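Local atomic coordinates of Cwp19 (Clostridioides difficile, PDB entry 5OQ3), a protein that probably hydrolyses cell-wall peptidoglycan, the portion described here being its TIM-barrel glycoside hydrolase domain. Residues 261-266 against 297-302; 289-294 against 303-308; 248-253 against 273-278; 326-329 against 333-336. One frame throughout, in Å; residues are numbered along the deposited sequence. Where two conformers were deposited one is given.

Contact 1 (261-266 against 297-302); sequences DTSGNE and LKAADY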
loop_
_atom_site.group_PDB
_atom_site.type_symbol
_atom_site.label_atom_id
_atom_site.label_comp_id
_atom_site.label_asym_id
_atom_site.label_seq_id
_atom_site.Cartn_x
_atom_site.Cartn_y
_atom_site.Cartn_z
ATOM N N ASP A 261 14.867 -18.087 -2.721
ATOM C CA ASP A 261 16.328 -18.195 -2.741
ATOM C C ASP A 261 16.925 -16.798 -2.698
ATOM O O ASP A 261 17.466 -16.273 -3.691
ATOM C CB ASP A 261 16.856 -19.038 -3.911
ATOM C CG ASP A 261 18.381 -19.231 -3.849
ATOM O OD1 ASP A 261 18.963 -19.215 -2.728
ATOM O OD2 ASP A 261 18.997 -19.368 -4.929
ATOM N N THR A 262 16.831 -16.212 -1.506
ATOM C CA THR A 262 17.128 -14.810 -1.271
ATOM C C THR A 262 17.761 -14.649 0.105
ATOM O O THR A 262 17.770 -15.594 0.899
ATOM C CB THR A 262 15.812 -13.994 -1.334
ATOM O OG1 THR A 262 14.797 -14.538 -0.493
ATOM C CG2 THR A 262 15.227 -13.935 -2.753
ATOM N N SER A 263 18.262 -13.453 0.391
ATOM C CA SER A 263 18.791 -13.082 1.725
ATOM C C SER A 263 18.258 -11.683 2.094
ATOM O O SER A 263 17.612 -11.042 1.289
ATOM C CB SER A 263 20.325 -13.167 1.727
ATOM O OG SER A 263 20.878 -12.194 0.865
ATOM N N GLY A 264 18.468 -11.215 3.319
ATOM C CA GLY A 264 17.883 -9.917 3.731
ATOM C C GLY A 264 16.454 -9.976 4.265
ATOM O O GLY A 264 15.932 -11.043 4.540
ATOM N N ASN A 265 15.823 -8.812 4.350
ATOM C CA ASN A 265 14.674 -8.643 5.231
ATOM C C ASN A 265 13.445 -9.410 4.776
ATOM O O ASN A 265 13.078 -9.397 3.614
ATOM C CB ASN A 265 14.366 -7.155 5.466
ATOM C CG ASN A 265 15.356 -6.494 6.426
ATOM O OD1 ASN A 265 16.209 -7.153 7.018
ATOM N ND2 ASN A 265 15.233 -5.192 6.590
ATOM N N GLU A 266 12.834 -10.080 5.744
ATOM C CA GLU A 266 11.688 -10.929 5.548
ATOM C C GLU A 266 10.448 -10.319 6.166
ATOM O O GLU A 266 10.449 -9.952 7.327
ATOM C CB GLU A 266 11.976 -12.249 6.259
ATOM C CG GLU A 266 13.154 -13.019 5.701
ATOM C CD GLU A 266 13.619 -14.135 6.625
ATOM O OE1 GLU A 266 14.105 -13.821 7.721
ATOM O OE2 GLU A 266 13.517 -15.296 6.251
ATOM N N LEU A 297 20.301 -9.613 -9.108
ATOM C CA LEU A 297 20.837 -9.150 -7.824
ATOM C C LEU A 297 20.899 -10.347 -6.897
ATOM O O LEU A 297 19.878 -10.954 -6.601
ATOM C CB LEU A 297 19.934 -8.076 -7.206
ATOM C CG LEU A 297 20.420 -7.516 -5.875
ATOM C CD1 LEU A 297 21.683 -6.675 -6.015
ATOM C CD2 LEU A 297 19.287 -6.727 -5.228
ATOM N N LYS A 298 22.085 -10.653 -6.384
ATOM C CA LYS A 298 22.299 -11.894 -5.631
ATOM C C LYS A 298 21.345 -12.073 -4.423
ATOM O O LYS A 298 20.717 -13.140 -4.262
ATOM C CB LYS A 298 23.764 -12.007 -5.198
ATOM C CG LYS A 298 24.079 -13.303 -4.464
ATOM C CD LYS A 298 25.564 -13.419 -4.141
ATOM C CE LYS A 298 25.908 -14.842 -3.739
ATOM N NZ LYS A 298 24.997 -15.388 -2.697
ATOM N N ALA A 299 21.234 -11.032 -3.594
ATOM C CA ALA A 299 20.411 -11.101 -2.363
ATOM C C ALA A 299 18.932 -11.173 -2.623
ATOM O O ALA A 299 18.198 -11.649 -1.740
ATOM C CB ALA A 299 20.656 -9.893 -1.475
ATOM N N ALA A 300 18.465 -10.641 -3.758
ATOM C CA ALA A 300 17.035 -10.522 -3.989
ATOM C C ALA A 300 16.787 -10.418 -5.506
ATOM O O ALA A 300 16.527 -9.325 -6.050
ATOM C CB ALA A 300 16.457 -9.318 -3.259
ATOM N N ASP A 301 16.981 -11.556 -6.177
ATOM C CA ASP A 301 17.004 -11.608 -7.627
ATOM C C ASP A 301 15.588 -11.534 -8.143
ATOM O O ASP A 301 14.781 -12.427 -7.919
ATOM C CB ASP A 301 17.691 -12.893 -8.066
ATOM C CG ASP A 301 17.915 -12.969 -9.597
ATOM O OD1 ASP A 301 17.239 -12.256 -10.367
ATOM O OD2 ASP A 301 18.812 -13.694 -10.018
ATOM N N TYR A 302 15.290 -10.437 -8.819
ATOM C CA TYR A 302 13.988 -10.270 -9.421
ATOM C C TYR A 302 13.495 -11.516 -10.166
ATOM O O TYR A 302 12.324 -11.915 -10.051
ATOM C CB TYR A 302 14.003 -9.070 -10.382
ATOM C CG TYR A 302 12.657 -8.748 -11.010
ATOM C CD1 TYR A 302 12.218 -9.399 -12.190
ATOM C CD2 TYR A 302 11.804 -7.788 -10.450
ATOM C CE1 TYR A 302 10.996 -9.082 -12.774
ATOM C CE2 TYR A 302 10.583 -7.497 -11.021
ATOM C CZ TYR A 302 10.184 -8.126 -12.181
ATOM O OH TYR A 302 8.985 -7.801 -12.723
HETATM O O HOH W 1 18.163 -13.911 -4.803
#

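Contact 2 (289-294 against 303-308); sequences PQLYWP and SKLVAW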
loop_
_atom_site.group_PDB
_atom_site.type_symbol
_atom_site.label_atom_id
_atom_site.label_comp_id
_atom_site.label_asym_id
_atom_site.label_seq_id
_atom_site.Cartn_x
_atom_site.Cartn_y
_atom_site.Cartn_z
ATOM N N PRO A 289 3.495 -8.073 -4.392
ATOM C CA PRO A 289 4.808 -8.044 -3.784
ATOM C C PRO A 289 5.653 -6.947 -4.427
ATOM O O PRO A 289 5.666 -6.778 -5.656
ATOM C CB PRO A 289 5.365 -9.449 -4.068
ATOM C CG PRO A 289 4.536 -9.956 -5.220
ATOM C CD PRO A 289 3.208 -9.314 -5.122
ATOM N N GLN A 290 6.408 -6.229 -3.572
ATOM C CA GLN A 290 7.255 -5.137 -4.041
ATOM C C GLN A 290 8.620 -5.703 -4.419
ATOM O O GLN A 290 9.490 -5.935 -3.572
ATOM C CB GLN A 290 7.356 -4.093 -2.914
ATOM C CG GLN A 290 6.016 -3.457 -2.664
ATOM C CD GLN A 290 6.002 -2.449 -1.509
ATOM O OE1 GLN A 290 7.012 -1.999 -1.001
ATOM N NE2 GLN A 290 4.810 -2.072 -1.115
ATOM N N LEU A 291 8.771 -5.972 -5.722
ATOM C CA LEU A 291 10.008 -6.539 -6.247
ATOM C C LEU A 291 10.875 -5.448 -6.799
ATOM O O LEU A 291 11.223 -5.424 -7.990
ATOM C CB LEU A 291 9.691 -7.622 -7.294
ATOM C CG LEU A 291 8.765 -8.761 -6.828
ATOM C CD1 LEU A 291 8.774 -9.869 -7.893
ATOM C CD2 LEU A 291 9.123 -9.311 -5.467
ATOM N N TYR A 292 11.347 -4.606 -5.891
ATOM C CA TYR A 292 12.078 -3.414 -6.282
ATOM C C TYR A 292 13.576 -3.681 -6.361
ATOM O O TYR A 292 14.389 -2.964 -5.758
ATOM C CB TYR A 292 11.766 -2.269 -5.300
ATOM C CG TYR A 292 10.316 -1.887 -5.094
ATOM C CD1 TYR A 292 9.329 -2.160 -6.035
ATOM C CD2 TYR A 292 9.951 -1.149 -3.982
ATOM C CE1 TYR A 292 8.030 -1.722 -5.854
ATOM C CE2 TYR A 292 8.644 -0.736 -3.788
ATOM C CZ TYR A 292 7.688 -0.997 -4.751
ATOM O OH TYR A 292 6.391 -0.578 -4.588
ATOM N N TRP A 293 13.937 -4.676 -7.168
ATOM C CA TRP A 293 15.309 -5.051 -7.343
ATOM C C TRP A 293 15.547 -5.383 -8.822
ATOM O O TRP A 293 14.632 -5.788 -9.532
ATOM C CB TRP A 293 15.613 -6.304 -6.532
ATOM C CG TRP A 293 15.469 -6.110 -5.038
ATOM C CD1 TRP A 293 16.296 -5.381 -4.208
ATOM C CD2 TRP A 293 14.454 -6.657 -4.194
ATOM N NE1 TRP A 293 15.858 -5.450 -2.917
ATOM C CE2 TRP A 293 14.735 -6.233 -2.873
ATOM C CE3 TRP A 293 13.355 -7.494 -4.415
ATOM C CZ2 TRP A 293 13.955 -6.617 -1.790
ATOM C CZ3 TRP A 293 12.567 -7.854 -3.339
ATOM C CH2 TRP A 293 12.859 -7.402 -2.045
ATOM N N PRO A 294 16.795 -5.275 -9.278
ATOM C CA PRO A 294 17.170 -5.727 -10.615
ATOM C C PRO A 294 17.192 -7.234 -10.770
ATOM O O PRO A 294 17.408 -7.988 -9.812
ATOM C CB PRO A 294 18.588 -5.179 -10.817
ATOM C CG PRO A 294 18.809 -4.249 -9.704
ATOM C CD PRO A 294 17.930 -4.653 -8.588
ATOM N N SER A 303 14.350 -12.123 -10.953
ATOM C CA SER A 303 13.921 -13.269 -11.746
ATOM C C SER A 303 13.521 -14.471 -10.854
ATOM O O SER A 303 12.585 -15.203 -11.198
ATOM C CB SER A 303 14.993 -13.638 -12.773
ATOM O OG SER A 303 16.084 -14.291 -12.175
ATOM N N LYS A 304 14.198 -14.672 -9.736
ATOM C CA LYS A 304 13.849 -15.754 -8.807
ATOM C C LYS A 304 12.555 -15.427 -8.094
ATOM O O LYS A 304 11.689 -16.299 -7.895
ATOM C CB LYS A 304 14.973 -15.972 -7.776
ATOM C CG LYS A 304 16.241 -16.520 -8.421
ATOM C CD LYS A 304 17.284 -16.890 -7.380
ATOM C CE LYS A 304 18.465 -17.580 -8.032
ATOM N NZ LYS A 304 19.597 -17.638 -7.082
ATOM N N LEU A 305 12.389 -14.157 -7.737
ATOM C CA LEU A 305 11.207 -13.773 -7.002
ATOM C C LEU A 305 9.933 -13.805 -7.829
ATOM O O LEU A 305 8.874 -14.184 -7.292
ATOM C CB LEU A 305 11.443 -12.424 -6.323
ATOM C CG LEU A 305 12.332 -12.541 -5.060
ATOM C CD1 LEU A 305 12.951 -11.194 -4.701
ATOM C CD2 LEU A 305 11.531 -13.163 -3.908
ATOM N N VAL A 306 9.971 -13.413 -9.100
ATOM C CA VAL A 306 8.746 -13.520 -9.899
ATOM C C VAL A 306 8.274 -14.983 -9.950
ATOM O O VAL A 306 7.088 -15.248 -9.841
ATOM C CB VAL A 306 8.852 -12.887 -11.306
ATOM C CG1 VAL A 306 8.914 -11.377 -11.253
ATOM C CG2 VAL A 306 9.965 -13.457 -12.133
ATOM N N ALA A 307 9.201 -15.905 -10.103
ATOM C CA ALA A 307 8.870 -17.334 -10.118
ATOM C C ALA A 307 8.297 -17.826 -8.802
ATOM O O ALA A 307 7.321 -18.580 -8.758
ATOM C CB ALA A 307 10.074 -18.150 -10.515
ATOM N N TRP A 308 8.922 -17.381 -7.723
ATOM C CA TRP A 308 8.495 -17.791 -6.393
ATOM C C TRP A 308 7.067 -17.311 -6.101
ATOM O O TRP A 308 6.215 -18.083 -5.629
ATOM C CB TRP A 308 9.504 -17.292 -5.318
ATOM C CG TRP A 308 9.177 -17.867 -3.966
ATOM C CD1 TRP A 308 9.603 -19.080 -3.474
ATOM C CD2 TRP A 308 8.321 -17.278 -2.937
ATOM N NE1 TRP A 308 9.081 -19.266 -2.219
ATOM C CE2 TRP A 308 8.295 -18.197 -1.861
ATOM C CE3 TRP A 308 7.603 -16.086 -2.841
ATOM C CZ2 TRP A 308 7.568 -17.980 -0.726
ATOM C CZ3 TRP A 308 6.899 -15.856 -1.708
ATOM C CH2 TRP A 308 6.875 -16.802 -0.654
#

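Contact 3 (248-253 against 273-278); sequences GIWRNK and ADTRAW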
loop_
_atom_site.group_PDB
_atom_site.type_symbol
_atom_site.label_atom_id
_atom_site.label_comp_id
_atom_site.label_asym_id
_atom_site.label_seq_id
_atom_site.Cartn_x
_atom_site.Cartn_y
_atom_site.Cartn_z
ATOM N N GLY A 248 8.758 -7.569 -0.735
ATOM C CA GLY A 248 8.984 -8.561 -1.768
ATOM C C GLY A 248 9.517 -9.927 -1.346
ATOM O O GLY A 248 9.473 -10.875 -2.148
ATOM N N ILE A 249 10.036 -10.023 -0.123
ATOM C CA ILE A 249 10.471 -11.291 0.441
ATOM C C ILE A 249 9.553 -11.617 1.647
ATOM O O ILE A 249 9.394 -10.812 2.576
ATOM C CB ILE A 249 11.952 -11.267 0.868
ATOM C CG1 ILE A 249 12.849 -11.161 -0.373
ATOM C CG2 ILE A 249 12.308 -12.507 1.692
ATOM C CD1 ILE A 249 14.282 -10.824 -0.056
ATOM N N TRP A 250 8.978 -12.815 1.609
ATOM C CA TRP A 250 8.151 -13.366 2.676
ATOM C C TRP A 250 9.040 -14.062 3.727
ATOM O O TRP A 250 9.159 -13.562 4.862
ATOM C CB TRP A 250 7.119 -14.308 2.070
ATOM C CG TRP A 250 6.361 -15.096 3.073
ATOM C CD1 TRP A 250 5.378 -14.635 3.927
ATOM C CD2 TRP A 250 6.510 -16.496 3.354
ATOM N NE1 TRP A 250 4.913 -15.676 4.705
ATOM C CE2 TRP A 250 5.613 -16.815 4.403
ATOM C CE3 TRP A 250 7.369 -17.489 2.882
ATOM C CZ2 TRP A 250 5.525 -18.094 4.952
ATOM C CZ3 TRP A 250 7.226 -18.787 3.406
ATOM C CH2 TRP A 250 6.341 -19.054 4.424
ATOM N N ARG A 251 9.744 -15.114 3.292
ATOM C CA ARG A 251 10.788 -15.752 4.114
ATOM C C ARG A 251 11.884 -16.205 3.146
ATOM O O ARG A 251 11.588 -16.700 2.058
ATOM C CB ARG A 251 10.314 -16.996 4.886
ATOM C CG ARG A 251 9.206 -16.726 5.853
ATOM C CD ARG A 251 8.881 -17.930 6.705
ATOM N NE ARG A 251 9.820 -18.081 7.796
ATOM C CZ ARG A 251 9.720 -19.006 8.746
ATOM N NH1 ARG A 251 10.574 -18.993 9.745
ATOM N NH2 ARG A 251 8.796 -19.950 8.677
ATOM N N ASN A 252 13.141 -16.084 3.577
ATOM C CA ASN A 252 14.236 -16.667 2.862
ATOM C C ASN A 252 14.268 -18.207 3.054
ATOM O O ASN A 252 13.844 -18.741 4.093
ATOM C CB ASN A 252 15.550 -16.063 3.336
ATOM C CG ASN A 252 15.609 -14.558 3.183
ATOM O OD1 ASN A 252 15.278 -14.022 2.124
ATOM N ND2 ASN A 252 16.086 -13.865 4.227
ATOM N N LYS A 253 14.806 -18.903 2.051
ATOM C CA LYS A 253 14.958 -20.356 2.104
ATOM C C LYS A 253 15.781 -20.800 3.311
ATOM O O LYS A 253 15.530 -21.860 3.899
ATOM C CB LYS A 253 15.553 -20.877 0.788
ATOM C CG LYS A 253 15.524 -22.387 0.633
ATOM C CD LYS A 253 15.783 -22.803 -0.814
ATOM C CE LYS A 253 14.551 -22.615 -1.688
ATOM N NZ LYS A 253 14.797 -23.096 -3.071
ATOM N N ALA A 273 3.969 -9.815 8.634
ATOM C CA ALA A 273 3.149 -9.845 7.454
ATOM C C ALA A 273 3.335 -11.202 6.797
ATOM O O ALA A 273 4.281 -11.437 6.077
ATOM C CB ALA A 273 3.532 -8.711 6.521
ATOM N N ASP A 274 2.427 -12.095 7.074
ATOM C CA ASP A 274 2.473 -13.498 6.682
ATOM C C ASP A 274 1.707 -13.648 5.367
ATOM O O ASP A 274 0.586 -14.160 5.321
ATOM C CB ASP A 274 1.929 -14.400 7.766
ATOM C CG ASP A 274 2.170 -15.870 7.485
ATOM O OD1 ASP A 274 2.643 -16.227 6.368
ATOM O OD2 ASP A 274 1.870 -16.664 8.407
ATOM N N THR A 275 2.325 -13.194 4.296
ATOM C CA THR A 275 1.620 -13.100 3.002
ATOM C C THR A 275 1.133 -14.466 2.560
ATOM O O THR A 275 0.063 -14.560 1.983
ATOM C CB THR A 275 2.558 -12.515 1.962
ATOM O OG1 THR A 275 3.190 -11.380 2.542
ATOM C CG2 THR A 275 1.793 -12.152 0.707
ATOM N N ARG A 276 1.904 -15.513 2.826
ATOM C CA ARG A 276 1.440 -16.851 2.451
ATOM C C ARG A 276 0.126 -17.184 3.110
ATOM O O ARG A 276 -0.744 -17.771 2.469
ATOM C CB ARG A 276 2.514 -17.888 2.763
ATOM C CG ARG A 276 2.001 -19.296 2.542
ATOM C CD ARG A 276 3.075 -20.354 2.747
ATOM N NE ARG A 276 4.046 -20.290 1.675
ATOM C CZ ARG A 276 5.169 -20.994 1.641
ATOM N NH1 ARG A 276 5.473 -21.827 2.630
ATOM N NH2 ARG A 276 5.986 -20.904 0.614
ATOM N N ALA A 277 -0.021 -16.895 4.396
ATOM C CA ALA A 277 -1.290 -17.157 5.067
ATOM C C ALA A 277 -2.407 -16.378 4.431
ATOM O O ALA A 277 -3.546 -16.877 4.320
ATOM C CB ALA A 277 -1.150 -16.786 6.570
ATOM N N TRP A 278 -2.182 -15.133 4.063
ATOM C CA TRP A 278 -3.215 -14.323 3.462
ATOM C C TRP A 278 -3.712 -14.989 2.192
ATOM O O TRP A 278 -4.910 -14.997 1.899
ATOM C CB TRP A 278 -2.714 -12.929 3.117
ATOM C CG TRP A 278 -2.047 -12.170 4.190
ATOM C CD1 TRP A 278 -2.092 -12.370 5.539
ATOM C CD2 TRP A 278 -1.237 -11.018 3.978
ATOM N NE1 TRP A 278 -1.309 -11.464 6.180
ATOM C CE2 TRP A 278 -0.792 -10.595 5.241
ATOM C CE3 TRP A 278 -0.841 -10.293 2.832
ATOM C CZ2 TRP A 278 0.072 -9.512 5.388
ATOM C CZ3 TRP A 278 -0.013 -9.232 2.985
ATOM C CH2 TRP A 278 0.415 -8.813 4.241
#

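Contact 4 (326-329 against 333-336); sequences IYKQ and SYGG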
loop_
_atom_site.group_PDB
_atom_site.type_symbol
_atom_site.label_atom_id
_atom_site.label_comp_id
_atom_site.label_asym_id
_atom_site.label_seq_id
_atom_site.Cartn_x
_atom_site.Cartn_y
_atom_site.Cartn_z
ATOM N N ILE A 326 10.335 1.431 -10.414
ATOM C CA ILE A 326 10.820 2.348 -11.426
ATOM C C ILE A 326 11.458 3.607 -10.836
ATOM O O ILE A 326 12.165 4.302 -11.550
ATOM C CB ILE A 326 9.801 2.666 -12.525
ATOM C CG1 ILE A 326 8.511 3.249 -11.987
ATOM C CG2 ILE A 326 9.562 1.431 -13.406
ATOM C CD1 ILE A 326 7.657 3.961 -13.006
ATOM N N TYR A 327 11.223 3.882 -9.550
ATOM C CA TYR A 327 11.946 4.950 -8.866
ATOM C C TYR A 327 13.463 4.731 -8.839
ATOM O O TYR A 327 14.230 5.682 -8.683
ATOM C CB TYR A 327 11.376 5.158 -7.444
ATOM C CG TYR A 327 11.704 4.037 -6.476
ATOM C CD1 TYR A 327 10.918 2.891 -6.402
ATOM C CD2 TYR A 327 12.762 4.155 -5.592
ATOM C CE1 TYR A 327 11.212 1.880 -5.490
ATOM C CE2 TYR A 327 13.077 3.153 -4.686
ATOM C CZ TYR A 327 12.275 2.020 -4.616
ATOM O OH TYR A 327 12.535 1.014 -3.703
ATOM N N LYS A 328 13.908 3.477 -8.923
ATOM C CA LYS A 328 15.350 3.179 -8.967
ATOM C C LYS A 328 15.859 3.362 -10.377
ATOM O O LYS A 328 15.546 2.579 -11.276
ATOM C CB LYS A 328 15.632 1.782 -8.449
ATOM C CG LYS A 328 15.279 1.539 -6.996
ATOM C CD LYS A 328 15.900 0.252 -6.470
ATOM C CE LYS A 328 15.574 0.025 -5.011
ATOM N NZ LYS A 328 16.130 -1.245 -4.525
ATOM N N GLN A 329 16.686 4.400 -10.544
ATOM C CA GLN A 329 17.204 4.824 -11.842
ATOM C C GLN A 329 18.702 5.022 -11.856
ATOM O O GLN A 329 19.203 5.936 -12.499
ATOM C CB GLN A 329 16.507 6.126 -12.268
ATOM C CG GLN A 329 15.002 5.923 -12.452
ATOM C CD GLN A 329 14.242 7.218 -12.495
ATOM O OE1 GLN A 329 14.810 8.270 -12.785
ATOM N NE2 GLN A 329 12.953 7.161 -12.152
ATOM N N SER A 333 22.276 6.488 -4.079
ATOM C CA SER A 333 21.381 6.207 -2.954
ATOM C C SER A 333 20.778 4.787 -2.988
ATOM O O SER A 333 20.454 4.231 -1.933
ATOM C CB SER A 333 20.262 7.252 -2.896
ATOM O OG SER A 333 19.453 7.209 -4.063
ATOM N N TYR A 334 20.634 4.208 -4.189
ATOM C CA TYR A 334 20.182 2.819 -4.355
ATOM C C TYR A 334 21.284 1.861 -4.795
ATOM O O TYR A 334 21.000 0.831 -5.390
ATOM C CB TYR A 334 19.023 2.780 -5.359
ATOM C CG TYR A 334 17.910 3.710 -4.977
ATOM C CD1 TYR A 334 17.312 3.617 -3.719
ATOM C CD2 TYR A 334 17.461 4.698 -5.851
ATOM C CE1 TYR A 334 16.293 4.469 -3.340
ATOM C CE2 TYR A 334 16.426 5.549 -5.487
ATOM C CZ TYR A 334 15.859 5.438 -4.216
ATOM O OH TYR A 334 14.835 6.265 -3.802
ATOM N N GLY A 335 22.539 2.187 -4.469
ATOM C CA GLY A 335 23.698 1.390 -4.883
ATOM C C GLY A 335 23.867 1.238 -6.386
ATOM O O GLY A 335 24.399 0.231 -6.851
ATOM N N GLY A 336 23.399 2.225 -7.152
ATOM C CA GLY A 336 23.435 2.152 -8.604
ATOM C C GLY A 336 22.409 1.246 -9.284
ATOM O O GLY A 336 22.432 1.123 -10.517
HETATM O O HOH W 2 18.675 -0.018 -3.519
#

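Contact 1 (261-266 against 297-302)
Ser263 and Ala299 bring two irregular loops together, their CA atoms 4.8 Å apart, and the backbone N of Ser263 donates to Ala299 O in a short, nearly straight bond of 2.8 Å (174° at the hydrogen). That carbonyl is also touched by Thr262, whose CB lies 3.4 Å from Ala299 O, while its methyl CG2 lies 4.1 Å from Ala300 CA. The other branch of the threonine serves its own side of the contact: OG1 hydrogen-bonds to Ser260 and Asn252. Ser263 holds its hydroxyl between the backbone N and the carbonyl carbon (chi1 66°), and this places OG against the methyl of Ala299, 3.3 Å from its CB, a plain van der Waals contact of a polar atom with an apolar group. A water ties the loops together a second time. It donates to Asp261 O and to Lys298 O, both at 2.7 Å, and accepts from Asp301 N, so three backbone groups share one molecule. Asp301 OD1 accepts from Ser303 N, capping the start of helix 302-313, and also from Gly296 N in the loop before it. Backbone-to-backbone and water-bridged bonding of this kind joins the loops that follow strands 241-244 and 286-287, two consecutive strand-to-helix connections of the TIM barrel.

Contact 2 (289-294 against 303-308)
Leu291 and Leu305 approach each other with the same first torsion, CG opposite the carbonyl carbon and beside the backbone N (chi1 -55° and -77°), and in both residues the CB bond already heads for the other segment. The leucine of the loop sends its two methyls to different places on the helix. Leu291 CD1 rests 3.7 Å from Val306 CG1 and also lies close to the backbone there, whereas Leu291 CD2 packs against the root of the neighbouring side chain, 4.0 Å from Leu305 CB. Leu305 extends past this pair and puts its CD1 on the benzene part of the Trp293 indole, 3.6 Å from CZ3 and 3.7 Å from CE3; the methyl comes in at a slant to the ring. Between Leu291 and Trp293, both of which face the helix, the chain turns at Tyr292, the centre of an inverse gamma turn in which Trp293 N makes a weak bond to Leu291 O. The tyrosine itself departs and meets the ring of Tyr327 edge-to-face. Helix 302-313 thus folds back on the loop that leads into it from strand 286-287, while Ile322 of the next barrel strand also touches Leu291, and Leu349 of helix 343-350 touches Val306. The side chains that meet across the two segments do so through methyl, methylene and aromatic carbons, so their attraction probably rests on dispersion and the exclusion of water, with no directional bond between the two segments.

Contact 3 (248-253 against 273-278)
Trp250 leaves its backbone with CB aimed at the helix start and CG opposite the backbone N (chi1 171°), which lays the indole along residues 274-276. Trp250 CD1, the first ring atom to touch, sits 3.4 Å from Thr275 N and also meets Thr275 CB. Next comes Trp250 NE1, which donates to Asp274 OD1 at 2.9 Å with an angle of 155°. The oxygen lies close to the ring plane and is used on its anti side, the nitrogen standing 32° out of the carboxylate plane. Trp250 CE2 and CZ2 then pass under Arg276 CB, each 3.7 Å away. At the far rim the guanidinium covers the ring: Trp250 CZ3 is 3.5 Å from Arg276 CZ, and Trp250 CH2 is 3.4 Å from Arg276 NH1. The opposite face of the indole carries Arg251 CG. Outside the segments, Thr258 holds Arg276 NH1 and Glu312 forms a salt bridge with NH2, which fixes the guanidinium over the indole. Asp274 OD1 has a second, weak donor in Ala277 N, a capping bond, so one carboxylate oxygen serves both the tryptophan and the first turn of helix 275-280. The buried indole N-H is satisfied, and its donation probably favours a charged Asp274.

Contact 4 (326-329 against 333-336)
Tyr334 carries a different neighbour on each face of its ring: Lys328 CG and the edge of Tyr327 on one, and on the other the hydroxyl of Ser333, whose OG stands over the ring centre. The two tyrosines form a T-shaped (edge-to-face) pair, their centroids 5.2 Å apart and their planes at 82°, within the long loop that follows strand 319-324 of the TIM barrel. Tyr327 brings CD2 and CE2 to the phenol end of its partner; both atoms lie 3.6 Å from Tyr334 CZ, and Tyr327 CD2 is 3.5 Å from Tyr334 OH. Its first torsion puts CG between the backbone N and the carbonyl carbon (chi1 71°), which brings the edge of the ring up to Tyr334, although the CB bond itself does not point there. Lys328 supplies a CH-pi contact, with CG 4.2 Å from the centroid of the Tyr334 ring, and the same methylene also lies over a face of Tyr327, offset toward its rim. Beyond CG the lysine is extended and runs past the base of Tyr334, taking its charge away from the rings. The ammonium group is bonded to Tyr292 O and to Gln337 OE1, which anchors the chain at its far end. Gln329 folds back within its own segment, NE2 donating to Ile326 O. A further link is a single water, which accepts from Lys328 NZ at 3.0 Å and donates to Tyr334 O at 3.1 Å.

From the N terminus, 248-253 and 261-266 come first, both in the loop after strand 241-244. Contact 3 closes that loop onto the start of helix 275-280, contact 1 carries it across to the loop after strand 286-287, and contact 2 folds the latter back on helix 302-313. Contacts 3 and 1 cross along the chain, as do 1 and 2, whereas 3 closes before 2 opens; contact 4, a local closure after strand 319-324, follows all three. Asn252 with Thr262 joins 3 to 1, the Asp261-Lys304 salt bridge joins 1 to 2, and Lys328 NZ on Tyr292 O joins 2 to 4. Together they tie three successive strand-to-helix loops of the barrel.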